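Local coordinates for protein beta-glucosidase (PDB 5M6G) that probably hydrolyses terminal, non-reducing beta-D-glucosyl residues with release of beta-D-glucose, as a two-domain family 3 glycoside hydrolase, at residues A[327-330]-A[331-335]; A[346-349]-A[350-354]. One frame throughout, in Å; residues are numbered along the deposited sequence.

Contact 1 (A[327-330]-A[331-335]); sequences EVRA and SVNAG. With MG (magnesium ion), chain B.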
# COMPACT_ATOMS: atom_id res chain seq x y z
N GLU A 327 20.70 -19.01 4.59
CA GLU A 327 19.70 -17.96 4.64
C GLU A 327 18.35 -18.51 5.08
O GLU A 327 17.63 -17.87 5.86
CB GLU A 327 19.60 -17.26 3.29
CG GLU A 327 20.81 -16.37 3.01
CD GLU A 327 20.86 -15.89 1.58
OE1 GLU A 327 20.70 -16.73 0.68
OE2 GLU A 327 21.06 -14.67 1.36
N VAL A 328 18.00 -19.71 4.61
CA VAL A 328 16.80 -20.38 5.11
C VAL A 328 16.88 -20.54 6.63
O VAL A 328 15.97 -20.13 7.36
CB VAL A 328 16.62 -21.74 4.41
CG1 VAL A 328 15.43 -22.50 5.00
CG2 VAL A 328 16.45 -21.55 2.91
N ARG A 329 17.98 -21.11 7.12
CA ARG A 329 18.15 -21.32 8.56
C ARG A 329 18.02 -20.01 9.33
O ARG A 329 17.27 -19.92 10.32
CB ARG A 329 19.50 -21.98 8.85
CG ARG A 329 19.84 -22.14 10.34
CD ARG A 329 21.30 -22.61 10.52
NE ARG A 329 21.69 -23.45 9.39
CZ ARG A 329 22.67 -23.17 8.54
NH1 ARG A 329 23.42 -22.09 8.70
NH2 ARG A 329 22.90 -24.00 7.52
N ALA A 330 18.76 -18.98 8.91
CA ALA A 330 18.78 -17.73 9.67
C ALA A 330 17.39 -17.11 9.75
O ALA A 330 17.00 -16.57 10.80
CB ALA A 330 19.76 -16.75 9.04
N SER A 331 16.63 -17.17 8.66
CA SER A 331 15.36 -16.47 8.64
C SER A 331 14.26 -17.25 9.35
O SER A 331 13.45 -16.67 10.08
CB SER A 331 14.96 -16.17 7.20
OG SER A 331 13.98 -15.14 7.17
N VAL A 332 14.21 -18.57 9.15
CA VAL A 332 13.26 -19.37 9.92
C VAL A 332 13.54 -19.23 11.41
O VAL A 332 12.61 -19.07 12.22
CB VAL A 332 13.30 -20.84 9.46
CG1 VAL A 332 12.39 -21.69 10.34
CG2 VAL A 332 12.88 -20.98 7.98
N ASN A 333 14.81 -19.30 11.82
CA ASN A 333 15.10 -19.20 13.25
C ASN A 333 14.90 -17.79 13.78
O ASN A 333 14.73 -17.62 14.99
CB ASN A 333 16.53 -19.68 13.56
CG ASN A 333 16.64 -21.21 13.55
OD1 ASN A 333 15.66 -21.90 13.79
ND2 ASN A 333 17.83 -21.72 13.26
N ALA A 334 14.88 -16.79 12.91
CA ALA A 334 14.52 -15.45 13.37
C ALA A 334 13.07 -15.37 13.83
O ALA A 334 12.71 -14.43 14.54
CB ALA A 334 14.80 -14.41 12.28
N GLY A 335 12.23 -16.34 13.44
CA GLY A 335 10.84 -16.34 13.86
C GLY A 335 9.82 -16.09 12.75
O GLY A 335 8.63 -16.01 13.06
MG MG B . 21.46 -14.95 -1.08
O HOH W 1 22.75 -16.33 -2.32

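Contact 2 (A[346-349]-A[350-354]); sequences EKFI and DYLRA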
# COMPACT_ATOMS: atom_id res chain seq x y z
N GLU A 346 10.22 -25.83 -4.31
CA GLU A 346 10.72 -27.17 -3.99
C GLU A 346 12.09 -27.09 -3.34
O GLU A 346 12.39 -27.86 -2.42
CB GLU A 346 10.76 -28.03 -5.25
CG GLU A 346 11.18 -29.47 -4.99
CD GLU A 346 10.98 -30.34 -6.22
OE1 GLU A 346 10.50 -29.81 -7.24
OE2 GLU A 346 11.29 -31.55 -6.16
N LYS A 347 12.94 -26.17 -3.80
CA LYS A 347 14.25 -26.03 -3.18
C LYS A 347 14.12 -25.50 -1.76
O LYS A 347 14.84 -25.95 -0.87
CB LYS A 347 15.15 -25.12 -4.01
CG LYS A 347 16.54 -24.96 -3.39
CD LYS A 347 17.48 -24.23 -4.32
CE LYS A 347 17.06 -22.78 -4.47
NZ LYS A 347 18.09 -22.00 -5.20
N PHE A 348 13.21 -24.55 -1.53
CA PHE A 348 13.01 -24.07 -0.16
C PHE A 348 12.60 -25.22 0.76
O PHE A 348 13.15 -25.38 1.86
CB PHE A 348 11.96 -22.95 -0.12
CG PHE A 348 11.71 -22.42 1.27
CD1 PHE A 348 12.52 -21.43 1.80
CD2 PHE A 348 10.69 -22.93 2.05
CE1 PHE A 348 12.32 -20.96 3.06
CE2 PHE A 348 10.47 -22.45 3.32
CZ PHE A 348 11.30 -21.46 3.83
N ILE A 349 11.64 -26.03 0.32
CA ILE A 349 11.16 -27.13 1.15
C ILE A 349 12.29 -28.12 1.42
O ILE A 349 12.48 -28.56 2.56
CB ILE A 349 9.94 -27.81 0.50
CG1 ILE A 349 8.75 -26.85 0.50
CG2 ILE A 349 9.62 -29.10 1.22
CD1 ILE A 349 7.59 -27.28 -0.38
N ASP A 350 13.07 -28.45 0.39
CA ASP A 350 14.19 -29.39 0.57
C ASP A 350 15.22 -28.83 1.55
O ASP A 350 15.69 -29.55 2.44
CB ASP A 350 14.85 -29.69 -0.78
CG ASP A 350 13.99 -30.60 -1.65
OD1 ASP A 350 13.05 -31.21 -1.13
OD2 ASP A 350 14.27 -30.70 -2.86
N TYR A 351 15.58 -27.55 1.40
CA TYR A 351 16.53 -26.94 2.32
C TYR A 351 16.01 -26.96 3.75
O TYR A 351 16.75 -27.31 4.68
CB TYR A 351 16.83 -25.50 1.91
CG TYR A 351 17.80 -25.33 0.76
CD1 TYR A 351 18.40 -26.43 0.15
CD2 TYR A 351 18.12 -24.07 0.28
CE1 TYR A 351 19.28 -26.26 -0.91
CE2 TYR A 351 19.00 -23.89 -0.77
CZ TYR A 351 19.58 -24.99 -1.36
OH TYR A 351 20.45 -24.80 -2.40
N LEU A 352 14.76 -26.56 3.95
CA LEU A 352 14.23 -26.48 5.31
C LEU A 352 14.13 -27.87 5.93
O LEU A 352 14.40 -28.04 7.12
CB LEU A 352 12.87 -25.78 5.32
CG LEU A 352 12.31 -25.44 6.71
CD1 LEU A 352 13.38 -24.83 7.62
CD2 LEU A 352 11.11 -24.50 6.58
N ARG A 353 13.74 -28.87 5.13
CA ARG A 353 13.69 -30.24 5.64
C ARG A 353 15.04 -30.66 6.20
O ARG A 353 15.13 -31.22 7.29
CB ARG A 353 13.24 -31.21 4.55
CG ARG A 353 12.92 -32.61 5.10
CD ARG A 353 12.79 -33.65 4.00
NE ARG A 353 11.61 -33.41 3.17
CZ ARG A 353 11.66 -32.96 1.92
NH1 ARG A 353 12.83 -32.71 1.34
NH2 ARG A 353 10.54 -32.79 1.24
N ALA A 354 16.12 -30.37 5.45
CA ALA A 354 17.46 -30.74 5.90
C ALA A 354 17.85 -29.99 7.16
O ALA A 354 18.50 -30.55 8.04
CB ALA A 354 18.48 -30.49 4.79
O HOH W 2 13.12 -32.42 -4.45

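Contact 1 (A[327-330]-A[331-335])
The amide of N333 and the guanidinium of R329, one helical turn apart, are turned 46° against each other and do not stack. What touches is the aliphatic base of the arginine: R329 CG lies 3.6 Å from N333 ND2. The first torsion of N333 sets CG anti to its own carbonyl carbon (chi1 -77°), which folds the amide back beside the preceding turn. ND2 is hydrogen-bonded to R360 O, and the far end of R329 also turns to outside partners, NE forming a salt bridge with E355 and NH1 with D326.

The other flat group is the E327 carboxylate, whose two oxygens both face the magnesium ion, OE1 at 2.6 Å and OE2 at 2.5 Å. A water, D318 OD1 and the carbonyl oxygens of D315, Q320 and D322 complete the site. T324 N also bonds to OE1, giving this oxygen two partners.

Regular helical bonds carry the backbone, among them V332 N to V328 O at 3.0 Å and N333 N to R329 O at 2.9 Å. The helix ends in a Schellman motif: G335 takes a positive phi, at which a side chain would collide with the preceding carbonyl oxygen.

Along the buried face, V328 CG1 and V332 CG2 make an apolar i to i+4 pair at 4.2 Å. In the family 3 N-terminal, TIM-barrel-type domain, these valines pack on helix 345-357, and V332 and S331 also meet F339 of strand 339-341.

Contact 2 (A[346-349]-A[350-354])
K347 and Y351 run side by side and point the same way, an i to i+4 pair on helix 345-357 of the TIM-barrel-type N-terminal domain. K347 CG stands over one face of the tyrosine ring, 3.8 Å from its centroid and 16° off the normal, which meets the geometry of a CH-pi contact. K347 CD continues to Y351 OH at 3.6 Å before the chain bends (chi3 68°); beyond the bend, NZ forms a salt bridge with D322 and the ammonium makes a cation-pi contact with F323. Were Y351 replaced by alanine, K347 would probably lose the aromatic face under CG and the contact of CD with OH, leaving the lysine stem less confined and its reach to D322 less fixed.

F348 and L352 likewise lie alongside each other, with F348 CE2 3.9 Å from L352 CD2. Both are buried: the phenylalanine ring also meets F339, while L352, together with I349, packs on L64 of helix 60-66. The CG2 methyl of I349 reaches the next turn too, 3.8 Å from R353 NH2. Four i to i+4 backbone bonds, from D350 N to E346 O through R353 N to I349 O, fix the spacing of these pairs.

On the more polar side, the carboxylates of E346 and D350 point the same way with their planes 71° apart. A water donates to both, to E346 OE2 and D350 OD2, which probably eases the repulsion of the like charges. R353 NE pairs with D61. The same guanidinium receives D350 OD1 at its edge, close to its plane: R353 NH1 makes a hydrogen-bonded salt bridge to D350 OD1 at 2.9 Å, on the anti side but well out of the carboxylate plane.

Contacts 1 and 2 belong to successive helices, 325-334 and 345-357, linked by strand 339-341, and their centres are 13 Å apart. They meet through apolar side chains: V332 CG2 lies 3.9 Å from L352 CD1, V328 CG1 is 4.0 Å from F348 CE1, and V328 CG2 is 4.0 Å from Y351 CD2. D322 provides a second, polar link, since its carbonyl oxygen joins E327 of contact 1 on the magnesium ion while its carboxylate holds K347 of contact 2, whose side chain is about 9 Å from the metal. The sorbitol-binding pocket is farther off; the side chain of S331 lies about 14 Å from the bound sorbitol.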